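Local coordinates for protein beta-1,3-1,4-glucanase (PDB 5H4R) that is a glycoside hydrolase family 5 lichenase that hydrolyses mixed-linkage beta-1,3-1,4-glucans, at residues Ser234-Val239 and Lys264-Ile269; Phe183-Gln188 and Lys216-Phe221; Asn95-Pro100 and Met134-Asn139. The protein carries 1 engineered substitution. All coordinates share one frame; numbering follows the deposited sequence.

Overall arrangement
All three contacts belong to one closed eight-stranded parallel barrel. Contact 3 pairs its second and third strands, contact 1 its fifth and sixth, and contact 2 sets the end of the fourth strand, 181-184, against the outer helix 205-226. Contacts 1 and 2, with centres about 11 Å apart, rest on neighbouring strands, 237-240 and 181-184, where Met238 N probably hydrogen-bonds to Phe183 O (2.8 Å). The centres of contacts 2 and 3 lie about 16 Å apart, yet Glu184 OE2 meets Arg98 NH2 at 2.8 Å in a salt bridge. Asn187 and the engineered Gln188 of contact 2 touch the bound glucose units. The side chain of Arg98 is about 5 Å from a bound glucose. The side chain of Met238 is about 11 Å from one.

Contact 1: Ser234-Val239 and Lys264-Ile269; sequences SRYLMV and KNRIII
Asn265 opens the contact through its backbone: its O accepts a hydrogen bond from a water that also bonds to Tyr236; the water lies 2.8 Å from Tyr236 OH. The side-chain ND2 of Asn265 is held by Gly319. Next comes Arg266, whose chain bends at chi2 (-71°) and folds back over the tyrosine. Its CD sits 3.5 Å from the ring centroid, over the face, and the guanidinium lies flat and offset toward the rim at CE1, the two planes 1° apart. NH1 then donates to Ser234 O at 2.7 Å in a bent bond, approaching from above the carbonyl plane, and has a long, weak ion pair with Asp179. Tyr236 also stacks with Phe43. An alanine at Tyr236 would probably leave the Arg266 guanidinium without the flat surface it lies on, held mainly by its bond to Ser234 O and freer to turn, and the bridging water without its phenolic partner. Arg266 O accepts Leu237 N at 3.0 Å, beginning a parallel pairing that continues as Ile268 N to Leu237 O (2.7 Å) and Val239 N to Ile268 O (2.9 Å). Ile267 shares the outer, helix-facing side of the sheet with Leu237 and Val239; its CG2 meets Val239 CG2 at 3.7 Å, and helix 205-226 touches both partners. On the inner side, Ile268 sets CB against Met238 CG and reaches CD1 back to Tyr236 CB. Ile269 completes the register beside Val239. The chemistry thus changes along the chain: a guanidinium-tyrosine stack and a water bridge hold the residues just before the strands, whereas backbone bonds and branched apolar groups join the fifth and sixth barrel strands beyond.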
loop_
_atom_site.group_PDB
_atom_site.type_symbol
_atom_site.label_atom_id
_atom_site.label_comp_id
_atom_site.label_asym_id
_atom_site.label_seq_id
_atom_site.Cartn_x
_atom_site.Cartn_y
_atom_site.Cartn_z
ATOM N N SER A 234 12.902 15.544 5.959
ATOM C CA SER A 234 11.811 16.166 5.210
ATOM C C SER A 234 11.098 15.229 4.235
ATOM O O SER A 234 10.143 15.659 3.575
ATOM C CB SER A 234 12.350 17.368 4.429
ATOM O OG SER A 234 13.489 16.969 3.688
ATOM N N ARG A 235 11.568 13.995 4.093
ATOM C CA ARG A 235 10.940 12.995 3.237
ATOM C C ARG A 235 9.460 12.845 3.567
ATOM O O ARG A 235 9.054 12.954 4.727
ATOM C CB ARG A 235 11.678 11.665 3.473
ATOM C CG ARG A 235 11.182 10.463 2.776
ATOM C CD ARG A 235 12.010 9.226 3.102
ATOM N NE ARG A 235 13.452 9.429 3.141
ATOM C CZ ARG A 235 14.218 9.651 2.082
ATOM N NH1 ARG A 235 13.677 9.758 0.877
ATOM N NH2 ARG A 235 15.518 9.847 2.234
ATOM N N TYR A 236 8.648 12.563 2.548
ATOM C CA TYR A 236 7.246 12.232 2.798
ATOM C C TYR A 236 7.132 10.859 3.440
ATOM O O TYR A 236 7.837 9.920 3.063
ATOM C CB TYR A 236 6.434 12.262 1.500
ATOM C CG TYR A 236 6.153 13.649 0.980
ATOM C CD1 TYR A 236 7.053 14.289 0.129
ATOM C CD2 TYR A 236 4.988 14.329 1.331
ATOM C CE1 TYR A 236 6.805 15.551 -0.364
ATOM C CE2 TYR A 236 4.738 15.607 0.854
ATOM C CZ TYR A 236 5.654 16.214 0.010
ATOM O OH TYR A 236 5.436 17.480 -0.475
ATOM N N LEU A 237 6.197 10.739 4.387
ATOM C CA LEU A 237 5.974 9.538 5.174
ATOM C C LEU A 237 4.490 9.211 5.148
ATOM O O LEU A 237 3.660 10.099 5.335
ATOM C CB LEU A 237 6.408 9.739 6.606
ATOM C CG LEU A 237 7.784 10.316 6.859
ATOM C CD1 LEU A 237 7.991 10.578 8.348
ATOM C CD2 LEU A 237 8.841 9.359 6.324
ATOM N N MET A 238 4.167 7.938 4.941
ATOM C CA MET A 238 2.791 7.472 4.905
ATOM C C MET A 238 2.444 6.772 6.209
ATOM O O MET A 238 3.243 5.981 6.712
ATOM C CB MET A 238 2.585 6.518 3.719
ATOM C CG MET A 238 2.535 7.201 2.361
ATOM S SD MET A 238 2.615 6.043 0.956
ATOM C CE MET A 238 1.099 5.086 1.187
ATOM N N VAL A 239 1.244 7.052 6.739
ATOM C CA VAL A 239 0.789 6.382 7.952
ATOM C C VAL A 239 -0.636 5.902 7.743
ATOM O O VAL A 239 -1.473 6.648 7.206
ATOM C CB VAL A 239 0.848 7.287 9.189
ATOM C CG1 VAL A 239 2.297 7.609 9.529
ATOM C CG2 VAL A 239 0.022 8.541 8.978
ATOM N N LYS A 264 6.463 21.762 6.039
ATOM C CA LYS A 264 5.130 21.431 6.498
ATOM C C LYS A 264 4.493 20.353 5.625
ATOM O O LYS A 264 4.844 20.155 4.461
ATOM C CB LYS A 264 4.232 22.667 6.478
ATOM C CG LYS A 264 4.763 23.871 7.237
ATOM C CD LYS A 264 3.738 25.007 7.190
ATOM C CE LYS A 264 4.212 26.263 7.914
ATOM N NZ LYS A 264 4.881 27.253 7.011
ATOM N N ASN A 265 3.558 19.631 6.227
ATOM C CA ASN A 265 2.596 18.814 5.488
ATOM C C ASN A 265 3.296 17.687 4.719
ATOM O O ASN A 265 3.116 17.523 3.520
ATOM C CB ASN A 265 1.774 19.703 4.553
ATOM C CG ASN A 265 0.477 19.066 4.121
ATOM O OD1 ASN A 265 -0.105 18.248 4.832
ATOM N ND2 ASN A 265 -0.008 19.457 2.953
ATOM N N ARG A 266 4.103 16.902 5.432
ATOM C CA ARG A 266 4.893 15.836 4.832
ATOM C C ARG A 266 4.395 14.460 5.258
ATOM O O ARG A 266 5.073 13.469 5.000
ATOM C CB ARG A 266 6.388 16.013 5.180
ATOM C CG ARG A 266 7.054 17.239 4.538
ATOM C CD ARG A 266 7.219 17.043 3.033
ATOM N NE ARG A 266 7.646 18.218 2.271
ATOM C CZ ARG A 266 8.757 18.315 1.552
ATOM N NH1 ARG A 266 9.644 17.327 1.480
ATOM N NH2 ARG A 266 8.983 19.427 0.887
ATOM N N ILE A 267 3.223 14.381 5.899
ATOM C CA ILE A 267 2.621 13.112 6.301
ATOM C C ILE A 267 1.455 12.827 5.366
ATOM O O ILE A 267 0.550 13.659 5.218
ATOM C CB ILE A 267 2.147 13.128 7.768
ATOM C CG1 ILE A 267 3.278 13.513 8.735
ATOM C CG2 ILE A 267 1.541 11.777 8.128
ATOM C CD1 ILE A 267 4.447 12.632 8.695
ATOM N N ILE A 268 1.482 11.648 4.744
ATOM C CA ILE A 268 0.472 11.201 3.789
ATOM C C ILE A 268 -0.381 10.145 4.473
ATOM O O ILE A 268 0.154 9.237 5.115
ATOM C CB ILE A 268 1.122 10.613 2.521
ATOM C CG1 ILE A 268 1.977 11.673 1.800
ATOM C CG2 ILE A 268 0.070 10.036 1.600
ATOM C CD1 ILE A 268 2.763 11.128 0.644
ATOM N N ILE A 269 -1.695 10.259 4.335
ATOM C CA ILE A 269 -2.603 9.246 4.874
ATOM C C ILE A 269 -2.620 8.059 3.922
ATOM O O ILE A 269 -2.817 8.234 2.718
ATOM C CB ILE A 269 -4.017 9.811 5.041
ATOM C CG1 ILE A 269 -4.040 11.061 5.907
ATOM C CG2 ILE A 269 -4.968 8.743 5.629
ATOM C CD1 ILE A 269 -3.453 10.901 7.256
HETATM O O HOH W 1 4.460 19.253 1.448
#

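Contact 2: Phe183-Gln188 and Lys216-Phe221; sequences FEAVNQ and KLNQVF. Engineered in segment 183-188: Gln188 (natural residue Glu). With BGC (beta-D-glucopyranose), chain B; BGC (beta-D-glucopyranose), chain C.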
loop_
_atom_site.group_PDB
_atom_site.type_symbol
_atom_site.label_atom_id
_atom_site.label_comp_id
_atom_site.label_asym_id
_atom_site.label_seq_id
_atom_site.Cartn_x
_atom_site.Cartn_y
_atom_site.Cartn_z
ATOM N N PHE A 183 8.573 6.496 2.874
ATOM C CA PHE A 183 8.488 5.447 3.888
ATOM C C PHE A 183 7.049 5.351 4.374
ATOM O O PHE A 183 6.444 6.372 4.728
ATOM C CB PHE A 183 9.373 5.725 5.108
ATOM C CG PHE A 183 10.847 5.871 4.813
ATOM C CD1 PHE A 183 11.422 5.332 3.677
ATOM C CD2 PHE A 183 11.654 6.553 5.705
ATOM C CE1 PHE A 183 12.792 5.466 3.450
ATOM C CE2 PHE A 183 13.013 6.670 5.485
ATOM C CZ PHE A 183 13.578 6.132 4.353
ATOM N N GLU A 184 6.556 4.127 4.480
ATOM C CA GLU A 184 5.209 3.827 4.970
ATOM C C GLU A 184 5.327 3.030 6.263
ATOM O O GLU A 184 5.872 1.926 6.248
ATOM C CB GLU A 184 4.434 3.027 3.904
ATOM C CG GLU A 184 3.068 2.521 4.356
ATOM C CD GLU A 184 2.474 1.517 3.378
ATOM O OE1 GLU A 184 2.345 1.865 2.183
ATOM O OE2 GLU A 184 2.191 0.350 3.782
ATOM N N ALA A 185 4.779 3.566 7.361
ATOM C CA ALA A 185 5.083 3.071 8.701
ATOM C C ALA A 185 4.904 1.570 8.811
ATOM O O ALA A 185 5.750 0.852 9.363
ATOM C CB ALA A 185 4.177 3.771 9.707
ATOM N N VAL A 186 3.749 1.099 8.353
ATOM C CA VAL A 186 3.321 -0.277 8.535
ATOM C C VAL A 186 2.147 -0.432 7.586
ATOM O O VAL A 186 1.508 0.562 7.215
ATOM C CB VAL A 186 2.927 -0.542 10.015
ATOM C CG1 VAL A 186 1.798 0.343 10.472
ATOM C CG2 VAL A 186 2.581 -2.009 10.233
ATOM N N ASN A 187 1.863 -1.670 7.198
ATOM C CA ASN A 187 0.877 -1.968 6.169
ATOM C C ASN A 187 -0.553 -1.919 6.698
ATOM O O ASN A 187 -1.272 -0.945 6.457
ATOM C CB ASN A 187 1.227 -3.337 5.568
ATOM C CG ASN A 187 0.262 -3.790 4.551
ATOM O OD1 ASN A 187 -0.066 -3.049 3.630
ATOM N ND2 ASN A 187 -0.198 -5.037 4.673
ATOM N N GLN A 188 -0.969 -2.937 7.444
ATOM C CA GLN A 188 -2.362 -3.060 7.901
ATOM C C GLN A 188 -2.351 -3.411 9.386
ATOM O O GLN A 188 -2.669 -4.534 9.795
ATOM C CB GLN A 188 -3.139 -4.083 7.072
ATOM C CG GLN A 188 -3.309 -3.603 5.672
ATOM C CD GLN A 188 -4.135 -4.479 4.777
ATOM O OE1 GLN A 188 -4.741 -3.969 3.837
ATOM N NE2 GLN A 188 -4.115 -5.789 5.002
ATOM N N LYS A 216 0.246 5.798 18.722
ATOM C CA LYS A 216 1.549 5.857 19.372
ATOM C C LYS A 216 2.638 5.338 18.450
ATOM O O LYS A 216 3.724 5.931 18.338
ATOM C CB LYS A 216 1.525 5.035 20.663
ATOM C CG LYS A 216 2.890 4.798 21.311
ATOM C CD LYS A 216 3.538 6.112 21.826
ATOM C CE LYS A 216 4.773 5.814 22.673
ATOM N NZ LYS A 216 5.494 7.052 23.071
ATOM N N LEU A 217 2.383 4.202 17.806
ATOM C CA LEU A 217 3.403 3.589 16.961
ATOM C C LEU A 217 3.655 4.405 15.699
ATOM O O LEU A 217 4.785 4.423 15.199
ATOM C CB LEU A 217 2.982 2.168 16.624
ATOM C CG LEU A 217 2.950 1.240 17.847
ATOM C CD1 LEU A 217 2.180 -0.061 17.580
ATOM C CD2 LEU A 217 4.372 0.923 18.312
ATOM N N ASN A 218 2.636 5.099 15.186
ATOM C CA ASN A 218 2.849 6.007 14.062
ATOM C C ASN A 218 3.674 7.213 14.480
ATOM O O ASN A 218 4.527 7.680 13.712
ATOM C CB ASN A 218 1.517 6.462 13.461
ATOM C CG ASN A 218 0.894 5.431 12.544
ATOM O OD1 ASN A 218 1.561 4.542 12.023
ATOM N ND2 ASN A 218 -0.411 5.587 12.294
ATOM N N GLN A 219 3.498 7.679 15.706
ATOM C CA GLN A 219 4.328 8.769 16.205
ATOM C C GLN A 219 5.769 8.316 16.410
ATOM O O GLN A 219 6.713 9.051 16.089
ATOM C CB GLN A 219 3.739 9.312 17.506
ATOM C CG GLN A 219 4.472 10.502 18.015
ATOM C CD GLN A 219 4.235 11.723 17.164
ATOM O OE1 GLN A 219 3.104 12.234 17.076
ATOM N NE2 GLN A 219 5.282 12.205 16.531
ATOM N N VAL A 220 5.963 7.096 16.933
ATOM C CA VAL A 220 7.305 6.538 17.077
ATOM C C VAL A 220 7.993 6.458 15.723
ATOM O O VAL A 220 9.179 6.813 15.581
ATOM C CB VAL A 220 7.215 5.159 17.759
ATOM C CG1 VAL A 220 8.549 4.422 17.716
ATOM C CG2 VAL A 220 6.762 5.334 19.196
ATOM N N PHE A 221 7.264 5.986 14.712
ATOM C CA PHE A 221 7.794 5.895 13.356
ATOM C C PHE A 221 8.284 7.245 12.862
ATOM O O PHE A 221 9.416 7.369 12.381
ATOM C CB PHE A 221 6.710 5.324 12.428
ATOM C CG PHE A 221 6.876 5.670 10.960
ATOM C CD1 PHE A 221 7.879 5.082 10.193
ATOM C CD2 PHE A 221 6.006 6.551 10.339
ATOM C CE1 PHE A 221 7.992 5.393 8.826
ATOM C CE2 PHE A 221 6.123 6.842 8.982
ATOM C CZ PHE A 221 7.116 6.260 8.241
HETATM C C2 BGC B . -7.923 -9.304 3.170
HETATM C C3 BGC B . -6.409 -9.101 3.163
HETATM C C4 BGC B . -6.046 -7.798 2.446
HETATM C C5 BGC B . -6.819 -6.640 3.087
HETATM C C6 BGC B . -6.850 -5.334 2.281
HETATM C C1 BGC B . -8.598 -8.100 3.831
HETATM O O1 BGC B . -10.035 -8.175 3.780
HETATM O O2 BGC B . -8.199 -10.525 3.868
HETATM O O3 BGC B . -5.784 -10.197 2.494
HETATM O O4 BGC B . -4.617 -7.689 2.613
HETATM O O5 BGC B . -8.197 -6.962 3.093
HETATM O O6 BGC B . -7.802 -4.394 2.853
HETATM C C2 BGC C . -2.455 -6.975 1.995
HETATM C C3 BGC C . -1.778 -7.734 0.868
HETATM C C4 BGC C . -2.785 -8.737 0.336
HETATM C C5 BGC C . -3.816 -7.901 -0.419
HETATM C C6 BGC C . -4.930 -8.764 -1.024
HETATM C C1 BGC C . -3.959 -6.736 1.770
HETATM O O2 BGC C . -1.748 -5.742 2.245
HETATM O O3 BGC C . -0.636 -8.381 1.420
HETATM O O4 BGC C . -2.112 -9.609 -0.567
HETATM O O5 BGC C . -4.398 -6.903 0.421
HETATM O O6 BGC C . -5.532 -9.654 -0.078
#
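Ala185 presses its methyl onto the Phe221 ring, the tight centre of this contact: CB stands 3.6 Å from the ring centroid, over the face and offset toward CD2, which it approaches to 3.4 Å. Phe221 reaches this place because its CG is anti to the backbone N (chi1 157°), which carries the ring from helix 205-226 toward the barrel. The ring's far end lies alongside the preceding strand, with CZ 3.6 Å from Phe183 O and 3.9 Å from Phe183 CB, both at the edge. The Phe183 ring itself leads away from the helix. Trp167 of helix 156-173 meets Phe221 edge-to-face and donates NE1 to Ala185 O. One turn back along the helix the packing thins. Asn218 OD1 still touches Ala185 CB at 3.6 Å, but Val186 CG1 comes no nearer to Asn218 OD1 than 4.5 Å; Asn218 ND2 is spent on Pro240 O, and no hydrogen bond joins the two segments. Past Val186 the chain leaves the helix and turns to the sugar-binding groove. There Asn187 ND2 donates to O2 of the chain C glucose at 3.0 Å. The engineered Gln188, a glutamate in the natural enzyme, extends beyond CG so that NE2 donates to O4 of the chain B glucose (3.1 Å), the oxygen linking the two sugars, while OE1 bonds to His272. The packing of the fourth strand's end against an outer helix is TIM-barrel architecture. An Asn-Glu pair just past the C-terminal end of that strand is a hallmark of clan GH-A, and its position here is consistent with the natural glutamate being the acid/base.

Contact 3: Asn95-Pro100 and Met134-Asn139; sequences NTIRIP and MYVIIN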
loop_
_atom_site.group_PDB
_atom_site.type_symbol
_atom_site.label_atom_id
_atom_site.label_comp_id
_atom_site.label_asym_id
_atom_site.label_seq_id
_atom_site.Cartn_x
_atom_site.Cartn_y
_atom_site.Cartn_z
ATOM N N ASN A 95 4.232 5.383 -12.506
ATOM C CA ASN A 95 5.309 6.237 -12.030
ATOM C C ASN A 95 5.657 6.000 -10.575
ATOM O O ASN A 95 6.564 6.671 -10.051
ATOM C CB ASN A 95 4.973 7.713 -12.234
ATOM C CG ASN A 95 6.224 8.557 -12.348
ATOM O OD1 ASN A 95 7.247 8.093 -12.871
ATOM N ND2 ASN A 95 6.168 9.790 -11.857
ATOM N N THR A 96 4.979 5.075 -9.917
ATOM C CA THR A 96 5.226 4.716 -8.529
ATOM C C THR A 96 5.318 3.205 -8.443
ATOM O O THR A 96 4.532 2.501 -9.075
ATOM C CB THR A 96 4.100 5.226 -7.601
ATOM O OG1 THR A 96 4.083 6.654 -7.610
ATOM C CG2 THR A 96 4.329 4.787 -6.178
ATOM N N ILE A 97 6.288 2.710 -7.680
ATOM C CA ILE A 97 6.374 1.297 -7.328
ATOM C C ILE A 97 6.302 1.200 -5.816
ATOM O O ILE A 97 7.060 1.873 -5.108
ATOM C CB ILE A 97 7.664 0.631 -7.843
ATOM C CG1 ILE A 97 7.689 -0.839 -7.415
ATOM C CG2 ILE A 97 8.871 1.353 -7.336
ATOM C CD1 ILE A 97 8.570 -1.676 -8.259
ATOM N N ARG A 98 5.378 0.389 -5.320
ATOM C CA ARG A 98 5.334 0.076 -3.911
ATOM C C ARG A 98 6.009 -1.275 -3.712
ATOM O O ARG A 98 5.682 -2.249 -4.406
ATOM C CB ARG A 98 3.902 0.068 -3.378
ATOM C CG ARG A 98 3.803 -0.242 -1.886
ATOM C CD ARG A 98 2.474 0.289 -1.335
ATOM N NE ARG A 98 2.155 -0.017 0.065
ATOM C CZ ARG A 98 1.521 -1.120 0.468
ATOM N NH1 ARG A 98 1.254 -2.099 -0.385
ATOM N NH2 ARG A 98 1.184 -1.265 1.751
ATOM N N ILE A 99 6.989 -1.297 -2.805
ATOM C CA ILE A 99 7.781 -2.477 -2.499
ATOM C C ILE A 99 7.479 -2.875 -1.063
ATOM O O ILE A 99 8.157 -2.423 -0.125
ATOM C CB ILE A 99 9.277 -2.209 -2.710
ATOM C CG1 ILE A 99 9.546 -1.787 -4.153
ATOM C CG2 ILE A 99 10.080 -3.489 -2.375
ATOM C CD1 ILE A 99 10.995 -1.236 -4.369
ATOM N N PRO A 100 6.431 -3.663 -0.842
ATOM C CA PRO A 100 6.132 -4.112 0.523
ATOM C C PRO A 100 7.192 -5.087 0.994
ATOM O O PRO A 100 7.646 -5.954 0.237
ATOM C CB PRO A 100 4.762 -4.779 0.378
ATOM C CG PRO A 100 4.716 -5.242 -1.054
ATOM C CD PRO A 100 5.477 -4.194 -1.829
ATOM N N MET A 134 11.298 6.750 -10.632
ATOM C CA MET A 134 9.967 6.431 -10.119
ATOM C C MET A 134 9.883 6.823 -8.658
ATOM O O MET A 134 10.900 6.885 -7.961
ATOM C CB MET A 134 9.667 4.938 -10.276
ATOM C CG MET A 134 9.625 4.511 -11.705
ATOM S SD MET A 134 9.406 2.734 -11.843
ATOM C CE MET A 134 7.630 2.654 -11.573
ATOM N N TYR A 135 8.670 7.130 -8.206
ATOM C CA TYR A 135 8.420 7.180 -6.776
ATOM C C TYR A 135 8.439 5.755 -6.234
ATOM O O TYR A 135 8.055 4.811 -6.922
ATOM C CB TYR A 135 7.084 7.879 -6.493
ATOM C CG TYR A 135 7.111 9.329 -6.887
ATOM C CD1 TYR A 135 6.870 9.717 -8.190
ATOM C CD2 TYR A 135 7.382 10.305 -5.954
ATOM C CE1 TYR A 135 6.903 11.051 -8.560
ATOM C CE2 TYR A 135 7.449 11.619 -6.301
ATOM C CZ TYR A 135 7.193 12.005 -7.597
ATOM O OH TYR A 135 7.264 13.339 -7.902
ATOM N N VAL A 136 8.958 5.589 -5.017
ATOM C CA VAL A 136 9.116 4.275 -4.412
ATOM C C VAL A 136 8.591 4.341 -2.992
ATOM O O VAL A 136 8.938 5.268 -2.251
ATOM C CB VAL A 136 10.586 3.817 -4.390
ATOM C CG1 VAL A 136 10.719 2.443 -3.744
ATOM C CG2 VAL A 136 11.157 3.797 -5.793
ATOM N N ILE A 137 7.744 3.373 -2.622
ATOM C CA ILE A 137 7.237 3.219 -1.260
ATOM C C ILE A 137 7.770 1.914 -0.681
ATOM O O ILE A 137 7.614 0.852 -1.291
ATOM C CB ILE A 137 5.696 3.212 -1.222
ATOM C CG1 ILE A 137 5.112 4.500 -1.815
ATOM C CG2 ILE A 137 5.229 2.965 0.198
ATOM C CD1 ILE A 137 3.641 4.373 -2.191
ATOM N N ILE A 138 8.392 1.989 0.507
ATOM C CA ILE A 138 8.798 0.787 1.241
ATOM C C ILE A 138 8.133 0.828 2.618
ATOM O O ILE A 138 7.862 1.906 3.153
ATOM C CB ILE A 138 10.335 0.654 1.379
ATOM C CG1 ILE A 138 10.956 1.862 2.056
ATOM C CG2 ILE A 138 10.969 0.445 0.013
ATOM C CD1 ILE A 138 12.493 1.725 2.289
ATOM N N ASN A 139 7.853 -0.348 3.186
ATOM C CA ASN A 139 7.051 -0.389 4.413
ATOM C C ASN A 139 7.518 -1.514 5.335
ATOM O O ASN A 139 8.543 -2.166 5.096
ATOM C CB ASN A 139 5.560 -0.558 4.072
ATOM C CG ASN A 139 5.203 -1.963 3.590
ATOM O OD1 ASN A 139 6.037 -2.863 3.485
ATOM N ND2 ASN A 139 3.921 -2.158 3.313
#
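Tyr135 N donates to Asn95 O, and three further backbone bonds carry the parallel pairing on: Ile97 N to Tyr135 O, Ile137 N to Ile97 O, and Ile99 N to Ile137 O, the last at 2.7 Å. The two strands run 15° apart. On the outer face, Ile97 and Val136 lie side by side with their CG2 methyls 3.7 Å apart, Ile99 CD1 meets Val136 CG1, and helix 116-131 covers all three. At the strand start Thr96 OG1 rests 3.4 Å from Tyr135 CB, although its hydrogen-bonding partner is Met47. Arg98 crosses the inner face. From CB, which turns into the barrel, CG is set anti to the backbone N (chi1 -179°) and meets Ile137 CB at 4.0 Å. CD passes Ile137 CG2 at 4.1 Å, and the chain stays extended to NE. CZ lies 3.9 Å from Asn139 ND2, which sits over one guanidinium face with the amide plane turned 81° to it. At the tip, NH1 takes Glu326 and Asn52, while NH2 takes Glu184 and Asn187. NH2 and Asn139 ND2 are themselves 3.3 Å apart, both donors, without a bond between them. Both point instead at Glu184 OE2, and Asn139 ND2 also bonds to His141, with OD1 held by Val101 N. Two donors therefore converge on one buried carboxylate oxygen. The two salt bridges and two amide bonds are likely to fix the guanidinium's rotation and to hold Glu184 and Glu326 in place beside the sugar site, its charge largely offset by the acids.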